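Local coordinates for putative aldehyde dehydrogenase AldY (Bacillus subtilis, PDB 4DNG), which probably oxidises aldehydes to carboxylates with NAD(+) as the electron acceptor and may help protect the cell against stress from ethanol and related compounds, at residues 152-156 and 157-161; 176-180 and 181-185; 274-278 and 279-283; 413-417 and 418-422; 428-431 and 432-435. All coordinates share one frame; numbering follows the deposited sequence.

Contact 1: 152-156 and 157-161; sequences PFNFP and MNLSM
F155, the N-cap residue, has left-handed backbone angles (phi 54°, psi 45°) and starts the first turn of helix 156-169: its carbonyl O takes the N-H of L159 at 3.1 Å, nearly along the C=O axis. One step on, P156 O receives S160 N at 3.1 Å, with the donor tilted from the carbonyl plane. S160 OG stands opposite its own carbonyl carbon (chi1 -63°), which folds it back to 2.7 Å from P156 O; S151 OG, its strongest partner, H176 NE2 and G186 O are also within bonding range, and the geometry does not settle where its one proton goes. The CD1 branch of L159 lies 3.8 Å from CD of P152, the side chains crossing at about a right angle. E104 OE2 accepts the amides of M157 and N158. PFNFP matches the PWNFP-type motif of aldehyde dehydrogenases, whose asparagine in relatives contributes to the oxyanion hole; the side chain of L159 lies about 5 Å from that of E253, the predicted active-site glutamate, placing the turn beside the probable catalytic centre.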
loop_
_atom_site.group_PDB
_atom_site.type_symbol
_atom_site.label_atom_id
_atom_site.label_comp_id
_atom_site.label_asym_id
_atom_site.label_seq_id
_atom_site.Cartn_x
_atom_site.Cartn_y
_atom_site.Cartn_z
ATOM N N PRO A 152 -17.820 -9.210 4.948
ATOM C CA PRO A 152 -18.609 -10.190 4.236
ATOM C C PRO A 152 -19.522 -10.947 5.190
ATOM O O PRO A 152 -19.568 -10.626 6.363
ATOM C CB PRO A 152 -17.516 -11.129 3.695
ATOM C CG PRO A 152 -16.507 -11.168 4.832
ATOM C CD PRO A 152 -16.653 -9.851 5.593
ATOM N N PHE A 153 -20.177 -11.990 4.689
ATOM C CA PHE A 153 -21.167 -12.762 5.451
ATOM C C PHE A 153 -20.608 -13.831 6.369
ATOM O O PHE A 153 -21.367 -14.419 7.126
ATOM C CB PHE A 153 -22.111 -13.466 4.488
ATOM C CG PHE A 153 -21.452 -14.529 3.644
ATOM C CD1 PHE A 153 -21.180 -15.804 4.171
ATOM C CD2 PHE A 153 -21.125 -14.272 2.311
ATOM C CE1 PHE A 153 -20.578 -16.789 3.394
ATOM C CE2 PHE A 153 -20.523 -15.253 1.524
ATOM C CZ PHE A 153 -20.250 -16.512 2.068
ATOM N N ASN A 154 -19.322 -14.159 6.239
ATOM C CA ASN A 154 -18.716 -15.156 7.113
ATOM C C ASN A 154 -17.834 -14.422 8.073
ATOM O O ASN A 154 -17.066 -13.563 7.664
ATOM C CB ASN A 154 -17.921 -16.215 6.335
ATOM C CG ASN A 154 -16.937 -15.611 5.337
ATOM O OD1 ASN A 154 -16.082 -14.796 5.689
ATOM N ND2 ASN A 154 -17.049 -16.031 4.076
ATOM N N PHE A 155 -17.966 -14.731 9.356
ATOM C CA PHE A 155 -17.243 -13.999 10.408
ATOM C C PHE A 155 -17.461 -12.497 10.352
ATOM O O PHE A 155 -16.512 -11.722 10.515
ATOM C CB PHE A 155 -15.743 -14.344 10.420
ATOM C CG PHE A 155 -15.462 -15.818 10.559
ATOM C CD1 PHE A 155 -15.657 -16.466 11.787
ATOM C CD2 PHE A 155 -15.012 -16.563 9.462
ATOM C CE1 PHE A 155 -15.405 -17.822 11.917
ATOM C CE2 PHE A 155 -14.757 -17.919 9.587
ATOM C CZ PHE A 155 -14.954 -18.547 10.817
ATOM N N PRO A 156 -18.723 -12.072 10.168
ATOM C CA PRO A 156 -19.045 -10.637 10.012
ATOM C C PRO A 156 -18.562 -9.750 11.168
ATOM O O PRO A 156 -18.030 -8.678 10.923
ATOM C CB PRO A 156 -20.584 -10.633 9.978
ATOM C CG PRO A 156 -20.977 -11.903 10.680
ATOM C CD PRO A 156 -19.950 -12.888 10.188
ATOM N N MET A 157 -18.748 -10.180 12.414
ATOM C CA MET A 157 -18.494 -9.301 13.548
ATOM C C MET A 157 -16.994 -9.145 13.819
ATOM O O MET A 157 -16.477 -8.033 14.013
ATOM C CB MET A 157 -19.213 -9.800 14.795
ATOM C CG MET A 157 -18.869 -8.955 16.005
ATOM S SD MET A 157 -19.789 -9.302 17.501
ATOM C CE MET A 157 -21.468 -8.868 17.039
ATOM N N ASN A 158 -16.304 -10.275 13.819
ATOM C CA ASN A 158 -14.878 -10.295 13.998
ATOM C C ASN A 158 -14.172 -9.407 12.958
ATOM O O ASN A 158 -13.377 -8.531 13.325
ATOM C CB ASN A 158 -14.419 -11.753 13.935
ATOM C CG ASN A 158 -12.924 -11.903 13.886
ATOM O OD1 ASN A 158 -12.219 -11.499 14.806
ATOM N ND2 ASN A 158 -12.429 -12.508 12.812
ATOM N N LEU A 159 -14.486 -9.608 11.676
ATOM C CA LEU A 159 -13.807 -8.898 10.588
ATOM C C LEU A 159 -14.131 -7.410 10.549
ATOM O O LEU A 159 -13.245 -6.606 10.335
ATOM C CB LEU A 159 -14.108 -9.545 9.214
ATOM C CG LEU A 159 -13.528 -10.949 8.964
ATOM C CD1 LEU A 159 -13.845 -11.458 7.564
ATOM C CD2 LEU A 159 -12.022 -11.015 9.216
ATOM N N SER A 160 -15.403 -7.061 10.728
ATOM C CA SER A 160 -15.810 -5.687 10.913
ATOM C C SER A 160 -14.986 -5.018 12.030
ATOM O O SER A 160 -14.366 -3.965 11.819
ATOM C CB SER A 160 -17.320 -5.617 11.225
ATOM O OG SER A 160 -18.093 -6.100 10.126
ATOM N N MET A 161 -14.963 -5.621 13.216
ATOM C CA MET A 161 -14.281 -4.990 14.343
ATOM C C MET A 161 -12.762 -4.942 14.094
ATOM O O MET A 161 -12.051 -4.073 14.616
ATOM C CB MET A 161 -14.606 -5.736 15.626
ATOM C CG MET A 161 -14.017 -5.140 16.878
ATOM S SD MET A 161 -14.907 -3.621 17.148
ATOM C CE MET A 161 -16.429 -4.268 17.849
#

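Contact 2: 176-180 and 181-185; sequences HKPDI and QTAIS
D179 and Q181 meet where the chain leaves strand 173-177: D179 OD2 accepts Q181 N at 2.8 Å, on its anti side and close to the carboxylate plane. This side-chain oxygen bonded to the amide two residues on makes an Asx turn, and CG of D179, set anti to the backbone N (chi1 -177°), brings the carboxylate there. D179 O takes T182 N at 2.8 Å and, weakly, T182 OG1 at 3.4 Å, while I180 O takes A183 N at 3.0 Å; both amide donors stand above the carbonyl plane, as in a tight turn of 3-10 type. The turn links the strand to helix 183-196 in a beta-alpha-beta unit that strand 204-206 completes. Its packed side is apolar: CG of the P178 ring lies 3.8 Å from A183 CA, while I180 CD1 reaches A183 CB at 4.1 Å. An alanine in place of D179 would remove the carboxylate and is likely to leave the backbone N-H of Q181 without this acceptor, loosening the turn. The other side is more open, since D179 and Q181 are both partly exposed. There Q181 NE2 bonds E24 OE2 and D25 O, and Q181 OE1 accepts L27 N.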
loop_
_atom_site.group_PDB
_atom_site.type_symbol
_atom_site.label_atom_id
_atom_site.label_comp_id
_atom_site.label_asym_id
_atom_site.label_seq_id
_atom_site.Cartn_x
_atom_site.Cartn_y
_atom_site.Cartn_z
ATOM N N HIS A 176 -19.011 2.180 7.473
ATOM C CA HIS A 176 -18.949 0.717 7.482
ATOM C C HIS A 176 -20.160 0.084 6.853
ATOM O O HIS A 176 -21.303 0.470 7.170
ATOM C CB HIS A 176 -18.824 0.235 8.910
ATOM C CG HIS A 176 -18.681 -1.252 9.024
ATOM N ND1 HIS A 176 -17.683 -1.927 8.422
ATOM C CD2 HIS A 176 -19.451 -2.198 9.691
ATOM C CE1 HIS A 176 -17.820 -3.233 8.666
ATOM N NE2 HIS A 176 -18.897 -3.394 9.453
ATOM N N LYS A 177 -19.919 -0.888 5.963
ATOM C CA LYS A 177 -20.982 -1.601 5.259
ATOM C C LYS A 177 -20.880 -3.125 5.360
ATOM O O LYS A 177 -20.035 -3.731 4.692
ATOM C CB LYS A 177 -21.040 -1.214 3.781
ATOM C CG LYS A 177 -22.237 -1.853 3.073
ATOM C CD LYS A 177 -22.010 -1.968 1.577
ATOM C CE LYS A 177 -23.057 -2.874 0.945
ATOM N NZ LYS A 177 -22.857 -4.293 1.362
ATOM N N PRO A 178 -21.743 -3.751 6.190
ATOM C CA PRO A 178 -21.740 -5.206 6.288
ATOM C C PRO A 178 -22.529 -5.768 5.154
ATOM O O PRO A 178 -23.204 -5.044 4.460
ATOM C CB PRO A 178 -22.505 -5.479 7.601
ATOM C CG PRO A 178 -23.390 -4.287 7.794
ATOM C CD PRO A 178 -22.597 -3.128 7.231
ATOM N N ASP A 179 -22.442 -7.065 4.948
ATOM C CA ASP A 179 -23.343 -7.698 4.035
ATOM C C ASP A 179 -24.704 -7.551 4.711
ATOM O O ASP A 179 -24.868 -7.906 5.902
ATOM C CB ASP A 179 -22.950 -9.173 3.882
ATOM C CG ASP A 179 -23.797 -9.902 2.880
ATOM O OD1 ASP A 179 -23.217 -10.614 2.048
ATOM O OD2 ASP A 179 -25.038 -9.771 2.903
ATOM N N ILE A 180 -25.677 -7.036 3.967
ATOM C CA ILE A 180 -27.028 -6.884 4.503
ATOM C C ILE A 180 -27.500 -8.178 5.201
ATOM O O ILE A 180 -28.083 -8.119 6.289
ATOM C CB ILE A 180 -28.051 -6.383 3.431
ATOM C CG1 ILE A 180 -29.420 -6.045 4.086
ATOM C CG2 ILE A 180 -28.252 -7.402 2.301
ATOM C CD1 ILE A 180 -29.371 -4.932 5.122
ATOM N N GLN A 181 -27.209 -9.346 4.617
ATOM C CA GLN A 181 -27.686 -10.602 5.206
ATOM C C GLN A 181 -27.105 -10.887 6.583
ATOM O O GLN A 181 -27.624 -11.726 7.303
ATOM C CB GLN A 181 -27.550 -11.806 4.258
ATOM C CG GLN A 181 -28.684 -11.916 3.229
ATOM C CD GLN A 181 -30.093 -11.940 3.845
ATOM O OE1 GLN A 181 -30.400 -12.710 4.779
ATOM N NE2 GLN A 181 -30.958 -11.088 3.322
ATOM N N THR A 182 -26.035 -10.191 6.946
ATOM C CA THR A 182 -25.474 -10.315 8.295
ATOM C C THR A 182 -25.244 -8.909 8.897
ATOM O O THR A 182 -24.228 -8.646 9.548
ATOM C CB THR A 182 -24.157 -11.122 8.256
ATOM O OG1 THR A 182 -23.353 -10.601 7.210
ATOM C CG2 THR A 182 -24.406 -12.602 7.921
ATOM N N ALA A 183 -26.192 -8.004 8.679
ATOM C CA ALA A 183 -26.018 -6.622 9.121
ATOM C C ALA A 183 -26.107 -6.434 10.626
ATOM O O ALA A 183 -25.575 -5.450 11.162
ATOM C CB ALA A 183 -27.021 -5.722 8.438
ATOM N N ILE A 184 -26.817 -7.338 11.304
ATOM C CA ILE A 184 -26.986 -7.203 12.737
ATOM C C ILE A 184 -25.671 -7.530 13.436
ATOM O O ILE A 184 -25.181 -6.747 14.241
ATOM C CB ILE A 184 -28.159 -8.035 13.291
ATOM C CG1 ILE A 184 -29.478 -7.490 12.749
ATOM C CG2 ILE A 184 -28.230 -7.920 14.803
ATOM C CD1 ILE A 184 -30.578 -8.511 12.691
ATOM N N SER A 185 -25.084 -8.668 13.096
ATOM C CA SER A 185 -23.843 -9.073 13.734
ATOM C C SER A 185 -22.651 -8.402 13.101
ATOM O O SER A 185 -21.664 -8.164 13.771
ATOM C CB SER A 185 -23.679 -10.584 13.723
ATOM O OG SER A 185 -24.165 -11.097 12.530
#

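Contact 3: 274-278 and 279-283; sequences AAIFG and KFIHQ
The last turns of helix 268-281 carry a wider pi-type turn at 279-281, just before the unmodelled residues 284-287 that include the predicted active-site C287. Up to F280 the spacing is that of an ordinary helix: K279 N donates to A275 O at 3.1 Å and F280 N to I276 O at 2.8 Å. Then the turn widens. I281 N makes a weak bond of 3.4 Å to the same I276 O, and H282 N reaches F277 O at 2.6 Å with a nearly straight N-H...O angle of 165°, so two amides look back five residues. Two side-chain pairs follow that spacing: I276 CG2 meets I281 CD1 at 3.7 Å, and F277 CE2 lies 3.9 Å from H282 CB and at the edge of the imidazole, in its plane. F277 CD1 and I281 CG2, also 3.7 Å apart, keep the four-residue step, their side chains crossing at about a right angle. CG of K279 sits over the centre of one face of the F280 ring, 3.8 Å above its plane. F280 packs on helix 297-313, and I281 and H282 on helix 98-118. Amide-to-carbonyl bonds thus hold the backbone of the turn, and contacts of I276, F277, I281 and H282 CB its outer side, while the buried ammonium of K279 is held by the carbonyl oxygens of A384 and I386, whose dipoles probably offset its charge.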
loop_
_atom_site.group_PDB
_atom_site.type_symbol
_atom_site.label_atom_id
_atom_site.label_comp_id
_atom_site.label_asym_id
_atom_site.label_seq_id
_atom_site.Cartn_x
_atom_site.Cartn_y
_atom_site.Cartn_z
ATOM N N ALA A 274 -6.530 -31.107 15.011
ATOM C CA ALA A 274 -6.373 -29.717 14.598
ATOM C C ALA A 274 -7.014 -29.429 13.230
ATOM O O ALA A 274 -7.465 -28.314 12.995
ATOM C CB ALA A 274 -4.908 -29.317 14.606
ATOM N N ALA A 275 -7.064 -30.429 12.345
ATOM C CA ALA A 275 -7.747 -30.288 11.050
ATOM C C ALA A 275 -9.278 -30.283 11.172
ATOM O O ALA A 275 -9.965 -29.670 10.358
ATOM C CB ALA A 275 -7.301 -31.365 10.078
ATOM N N ILE A 276 -9.814 -30.977 12.172
ATOM C CA ILE A 276 -11.257 -30.948 12.425
ATOM C C ILE A 276 -11.716 -29.592 12.982
ATOM O O ILE A 276 -12.667 -29.006 12.461
ATOM C CB ILE A 276 -11.707 -32.118 13.331
ATOM C CG1 ILE A 276 -12.187 -33.288 12.476
ATOM C CG2 ILE A 276 -12.852 -31.707 14.249
ATOM C CD1 ILE A 276 -11.094 -34.237 12.079
ATOM N N PHE A 277 -11.038 -29.110 14.031
ATOM C CA PHE A 277 -11.341 -27.828 14.672
ATOM C C PHE A 277 -11.320 -26.706 13.638
ATOM O O PHE A 277 -12.280 -25.956 13.529
ATOM C CB PHE A 277 -10.353 -27.540 15.829
ATOM C CG PHE A 277 -10.697 -26.312 16.662
ATOM C CD1 PHE A 277 -11.586 -26.401 17.742
ATOM C CD2 PHE A 277 -10.115 -25.070 16.387
ATOM C CE1 PHE A 277 -11.901 -25.282 18.513
ATOM C CE2 PHE A 277 -10.427 -23.953 17.155
ATOM C CZ PHE A 277 -11.319 -24.058 18.219
ATOM N N GLY A 278 -10.233 -26.624 12.871
ATOM C CA GLY A 278 -10.069 -25.634 11.808
ATOM C C GLY A 278 -11.123 -25.717 10.719
ATOM O O GLY A 278 -11.755 -24.711 10.384
ATOM N N LYS A 279 -11.333 -26.909 10.172
ATOM C CA LYS A 279 -12.267 -27.070 9.049
ATOM C C LYS A 279 -13.767 -27.071 9.397
ATOM O O LYS A 279 -14.577 -26.605 8.605
ATOM C CB LYS A 279 -11.901 -28.305 8.215
ATOM C CG LYS A 279 -12.748 -28.520 6.971
ATOM C CD LYS A 279 -12.646 -27.362 5.992
ATOM C CE LYS A 279 -13.794 -27.407 4.998
ATOM N NZ LYS A 279 -13.650 -26.441 3.872
ATOM N N PHE A 280 -14.137 -27.587 10.566
ATOM C CA PHE A 280 -15.546 -27.799 10.893
ATOM C C PHE A 280 -16.086 -27.025 12.088
ATOM O O PHE A 280 -17.200 -26.496 12.013
ATOM C CB PHE A 280 -15.848 -29.290 11.043
ATOM C CG PHE A 280 -15.651 -30.071 9.771
ATOM C CD1 PHE A 280 -16.478 -29.856 8.678
ATOM C CD2 PHE A 280 -14.629 -31.015 9.664
ATOM C CE1 PHE A 280 -16.298 -30.563 7.507
ATOM C CE2 PHE A 280 -14.440 -31.725 8.490
ATOM C CZ PHE A 280 -15.280 -31.504 7.409
ATOM N N ILE A 281 -15.322 -26.970 13.181
ATOM C CA ILE A 281 -15.764 -26.284 14.408
ATOM C C ILE A 281 -15.513 -24.760 14.373
ATOM O O ILE A 281 -16.446 -23.978 14.568
ATOM C CB ILE A 281 -15.163 -26.930 15.680
ATOM C CG1 ILE A 281 -15.967 -28.173 16.111
ATOM C CG2 ILE A 281 -15.134 -25.943 16.835
ATOM C CD1 ILE A 281 -15.401 -29.504 15.658
ATOM N N HIS A 282 -14.259 -24.355 14.127
ATOM C CA HIS A 282 -13.858 -22.942 13.991
ATOM C C HIS A 282 -14.515 -22.346 12.779
ATOM O O HIS A 282 -14.939 -21.190 12.813
ATOM C CB HIS A 282 -12.329 -22.828 13.903
ATOM C CG HIS A 282 -11.789 -21.406 13.942
ATOM N ND1 HIS A 282 -11.987 -20.520 12.940
ATOM C CD2 HIS A 282 -10.986 -20.758 14.884
ATOM C CE1 HIS A 282 -11.372 -19.356 13.240
ATOM N NE2 HIS A 282 -10.758 -19.504 14.428
ATOM N N GLN A 283 -14.600 -23.123 11.694
ATOM C CA GLN A 283 -15.446 -22.778 10.538
ATOM C C GLN A 283 -16.612 -23.767 10.371
ATOM O O GLN A 283 -17.747 -23.387 10.043
ATOM C CB GLN A 283 -14.617 -22.708 9.245
ATOM C CG GLN A 283 -13.965 -21.357 8.943
ATOM C CD GLN A 283 -12.642 -21.133 9.661
ATOM O OE1 GLN A 283 -12.294 -21.858 10.588
ATOM N NE2 GLN A 283 -11.899 -20.115 9.231
#

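Contact 4: 413-417 and 418-422; sequences VFTSD and LEKGE
T415 OG1, beside K420 CD, is gripped by two groups: it accepts D417 N at 2.9 Å, closing an ST turn, and is hydrogen-bonded to D265 OD1. The turn carries the chain from strand 410-414 into helix 418-425, the first connection of a beta-alpha-beta unit that ends in strand 432-435. With OG1 anti to the backbone N (chi1 165°), the CG2 methyl falls between that N and the carbonyl carbon and rests 3.5 Å from G421 CA, where a beta carbon would clash with it. A valine in place of T415 would lack the hydroxyl, and would probably cost D417 N this acceptor and D265 OD1 its bond to the hydroxyl. D417, at the N-cap, offers its carbonyl O to G421 N at 2.9 Å, the donor lying in the carbonyl plane. The D417 carboxylate packs against the stem of K420, OD2 lying 3.2 Å from CB, but K420 NZ stays 5.4 Å from OD2 and has a long, weak ion pair with D395 instead. L418 packs on I476 of the second subunit, and E422 OE2 is hydrogen-bonded to Y140 OH of the same chain. At the strand end of the contact, V413 CG1 lies 4.0 Å from G421 O.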
loop_
_atom_site.group_PDB
_atom_site.type_symbol
_atom_site.label_atom_id
_atom_site.label_comp_id
_atom_site.label_asym_id
_atom_site.label_seq_id
_atom_site.Cartn_x
_atom_site.Cartn_y
_atom_site.Cartn_z
ATOM N N VAL A 413 1.719 -26.033 9.228
ATOM C CA VAL A 413 2.615 -27.181 9.035
ATOM C C VAL A 413 2.709 -28.002 10.320
ATOM O O VAL A 413 2.793 -27.450 11.430
ATOM C CB VAL A 413 4.006 -26.776 8.460
ATOM C CG1 VAL A 413 4.647 -25.670 9.283
ATOM C CG2 VAL A 413 4.945 -27.976 8.357
ATOM N N PHE A 414 2.644 -29.323 10.153
ATOM C CA PHE A 414 2.694 -30.259 11.282
ATOM C C PHE A 414 3.874 -31.193 11.169
ATOM O O PHE A 414 3.972 -32.014 10.254
ATOM C CB PHE A 414 1.371 -31.019 11.462
ATOM C CG PHE A 414 0.326 -30.230 12.204
ATOM C CD1 PHE A 414 -0.323 -29.158 11.591
ATOM C CD2 PHE A 414 0.007 -30.537 13.523
ATOM C CE1 PHE A 414 -1.278 -28.412 12.273
ATOM C CE2 PHE A 414 -0.951 -29.800 14.212
ATOM C CZ PHE A 414 -1.592 -28.735 13.586
ATOM N N THR A 415 4.785 -31.032 12.109
ATOM C CA THR A 415 5.998 -31.803 12.140
ATOM C C THR A 415 6.434 -31.942 13.578
ATOM O O THR A 415 6.177 -31.063 14.407
ATOM C CB THR A 415 7.131 -31.156 11.306
ATOM O OG1 THR A 415 8.393 -31.764 11.653
ATOM C CG2 THR A 415 7.214 -29.661 11.568
ATOM N N SER A 416 7.087 -33.063 13.852
ATOM C CA SER A 416 7.682 -33.348 15.144
ATOM C C SER A 416 8.928 -32.503 15.373
ATOM O O SER A 416 9.258 -32.173 16.510
ATOM C CB SER A 416 8.083 -34.810 15.194
ATOM O OG SER A 416 8.555 -35.120 16.474
ATOM N N ASP A 417 9.615 -32.180 14.278
ATOM C CA ASP A 417 10.849 -31.401 14.294
ATOM C C ASP A 417 10.545 -29.898 14.209
ATOM O O ASP A 417 10.225 -29.383 13.132
ATOM C CB ASP A 417 11.724 -31.841 13.122
ATOM C CG ASP A 417 13.142 -31.331 13.215
ATOM O OD1 ASP A 417 13.468 -30.581 14.160
ATOM O OD2 ASP A 417 13.946 -31.688 12.326
ATOM N N LEU A 418 10.653 -29.205 15.345
ATOM C CA LEU A 418 10.318 -27.771 15.440
ATOM C C LEU A 418 11.296 -26.839 14.706
ATOM O O LEU A 418 10.897 -25.769 14.234
ATOM C CB LEU A 418 10.150 -27.334 16.903
ATOM C CG LEU A 418 9.015 -27.937 17.742
ATOM C CD1 LEU A 418 9.046 -27.329 19.136
ATOM C CD2 LEU A 418 7.644 -27.755 17.098
ATOM N N GLU A 419 12.560 -27.246 14.615
ATOM C CA GLU A 419 13.534 -26.564 13.761
ATOM C C GLU A 419 13.144 -26.711 12.286
ATOM O O GLU A 419 13.177 -25.725 11.534
ATOM C CB GLU A 419 14.960 -27.101 13.988
ATOM C CG GLU A 419 15.633 -26.659 15.285
ATOM C CD GLU A 419 17.072 -27.166 15.429
ATOM O OE1 GLU A 419 17.676 -27.609 14.425
ATOM O OE2 GLU A 419 17.615 -27.115 16.556
ATOM N N LYS A 420 12.774 -27.937 11.894
ATOM C CA LYS A 420 12.372 -28.290 10.518
ATOM C C LYS A 420 11.093 -27.575 10.094
ATOM O O LYS A 420 10.955 -27.159 8.942
ATOM C CB LYS A 420 12.174 -29.802 10.430
ATOM C CG LYS A 420 11.743 -30.402 9.101
ATOM C CD LYS A 420 11.359 -31.869 9.330
ATOM C CE LYS A 420 11.113 -32.636 8.037
ATOM N NZ LYS A 420 12.377 -33.132 7.395
ATOM N N GLY A 421 10.153 -27.447 11.025
ATOM C CA GLY A 421 8.918 -26.716 10.761
ATOM C C GLY A 421 9.127 -25.225 10.540
ATOM O O GLY A 421 8.463 -24.617 9.696
ATOM N N GLU A 422 10.054 -24.639 11.297
ATOM C CA GLU A 422 10.331 -23.224 11.186
ATOM C C GLU A 422 11.031 -22.929 9.867
ATOM O O GLU A 422 10.810 -21.882 9.259
ATOM C CB GLU A 422 11.171 -22.751 12.363
ATOM C CG GLU A 422 11.409 -21.253 12.391
ATOM C CD GLU A 422 12.302 -20.836 13.532
ATOM O OE1 GLU A 422 11.847 -20.861 14.696
ATOM O OE2 GLU A 422 13.466 -20.491 13.259
#

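Contact 5: 428-431 and 432-435; sequences IDSG and MTHV
From S430, extended at phi -168° and psi 145°, the chain bends at G431, whose angles are helix-like, and enters strand 432-435 at M432; the fold-back brings S430 OG to M432 O. At 2.8 Å this is a weak hydrogen bond, and its proton is not settled, because L409 O is a second acceptor within reach. The approach is possible because OG stands anti to the backbone N (chi1 153°) and so reaches past G431. The remaining approaches are longer: both I428 CB and S430 OG lie 4.4 Å from T433 OG1. Beyond CB the M432 chain is bent at chi2 and chi3, and it packs on W473 of the second subunit. Residues M432 to V435 pair in parallel with a strand of that subunit, so the sheet continues across the dimer interface, while within the chain S411 OG bonds M432 O weakly and ties the strand start to strand 410-414. K472 of the second subunit bonds T433 OG1 and, weakly, the carbonyl oxygens of I428 and S430, and R225 of the same chain forms a salt bridge with D429 OD2. The bend and the start of the strand together therefore present neutral oxygens, I428 O, S430 O and T433 OG1, to K472, and their dipoles would probably favour its ammonium.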
loop_
_atom_site.group_PDB
_atom_site.type_symbol
_atom_site.label_atom_id
_atom_site.label_comp_id
_atom_site.label_asym_id
_atom_site.label_seq_id
_atom_site.Cartn_x
_atom_site.Cartn_y
_atom_site.Cartn_z
ATOM N N ILE A 428 7.460 -20.932 2.591
ATOM C CA ILE A 428 6.103 -20.739 2.100
ATOM C C ILE A 428 5.795 -19.254 1.923
ATOM O O ILE A 428 5.889 -18.473 2.889
ATOM C CB ILE A 428 5.075 -21.336 3.084
ATOM C CG1 ILE A 428 5.349 -22.824 3.293
ATOM C CG2 ILE A 428 3.637 -21.091 2.607
ATOM C CD1 ILE A 428 4.263 -23.555 4.062
ATOM N N ASP A 429 5.420 -18.878 0.695
ATOM C CA ASP A 429 4.926 -17.525 0.392
ATOM C C ASP A 429 3.549 -17.353 0.974
ATOM O O ASP A 429 2.536 -17.713 0.367
ATOM C CB ASP A 429 4.907 -17.239 -1.108
ATOM C CG ASP A 429 6.250 -16.790 -1.627
ATOM O OD1 ASP A 429 7.016 -16.159 -0.859
ATOM O OD2 ASP A 429 6.541 -17.062 -2.809
ATOM N N SER A 430 3.540 -16.814 2.183
ATOM C CA SER A 430 2.342 -16.662 2.987
ATOM C C SER A 430 2.763 -15.746 4.112
ATOM O O SER A 430 3.912 -15.794 4.557
ATOM C CB SER A 430 1.884 -18.021 3.534
ATOM O OG SER A 430 1.153 -17.886 4.741
ATOM N N GLY A 431 1.858 -14.891 4.560
ATOM C CA GLY A 431 2.196 -13.963 5.634
ATOM C C GLY A 431 2.428 -14.730 6.922
ATOM O O GLY A 431 3.431 -14.507 7.615
ATOM N N MET A 432 1.512 -15.653 7.227
ATOM C CA MET A 432 1.562 -16.401 8.480
ATOM C C MET A 432 1.670 -17.918 8.273
ATOM O O MET A 432 0.903 -18.503 7.512
ATOM C CB MET A 432 0.327 -16.066 9.330
ATOM C CG MET A 432 0.133 -16.948 10.554
ATOM S SD MET A 432 0.937 -16.330 12.043
ATOM C CE MET A 432 -0.409 -15.378 12.753
ATOM N N THR A 433 2.628 -18.545 8.949
ATOM C CA THR A 433 2.595 -20.004 9.125
ATOM C C THR A 433 2.575 -20.371 10.600
ATOM O O THR A 433 3.385 -19.857 11.380
ATOM C CB THR A 433 3.803 -20.696 8.498
ATOM O OG1 THR A 433 3.979 -20.221 7.159
ATOM C CG2 THR A 433 3.600 -22.205 8.487
ATOM N N HIS A 434 1.711 -21.303 10.966
ATOM C CA HIS A 434 1.724 -21.880 12.286
ATOM C C HIS A 434 2.356 -23.221 12.222
ATOM O O HIS A 434 2.135 -23.964 11.266
ATOM C CB HIS A 434 0.320 -22.083 12.797
ATOM C CG HIS A 434 -0.588 -20.922 12.566
ATOM N ND1 HIS A 434 -0.540 -19.822 13.308
ATOM C CD2 HIS A 434 -1.603 -20.732 11.652
ATOM C CE1 HIS A 434 -1.464 -18.960 12.886
ATOM N NE2 HIS A 434 -2.115 -19.518 11.873
ATOM N N VAL A 435 3.124 -23.582 13.236
ATOM C CA VAL A 435 3.625 -24.936 13.311
ATOM C C VAL A 435 2.857 -25.669 14.386
ATOM O O VAL A 435 2.867 -25.281 15.534
ATOM C CB VAL A 435 5.114 -24.972 13.649
ATOM C CG1 VAL A 435 5.935 -24.545 12.462
ATOM C CG2 VAL A 435 5.404 -24.086 14.835
#

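The five contacts follow one another along the chain, each closing before the next opens. Contacts 1 and 2, with centres 8 Å apart, belong to successive helix and strand elements around the seven-stranded sheet, whose strand 226-231 leads to the probable NAD(+) site; P156 CG and S185 OG touch at 3.8 Å. Contacts 4 and 5, 12 Å between centres, share the eight-stranded sheet, where strands 410-414 and 432-435 are neighbours, and strand 432-435 continues into a strand of the second subunit. Contact 3 touches both groups, F155 CZ coming 3.3 Å from H282 O and A274 CB 3.5 Å from F414 CZ, and so bridges them. Contacts 2 and 4, their centres 40 Å apart, lie on opposite sides of the chain's centre.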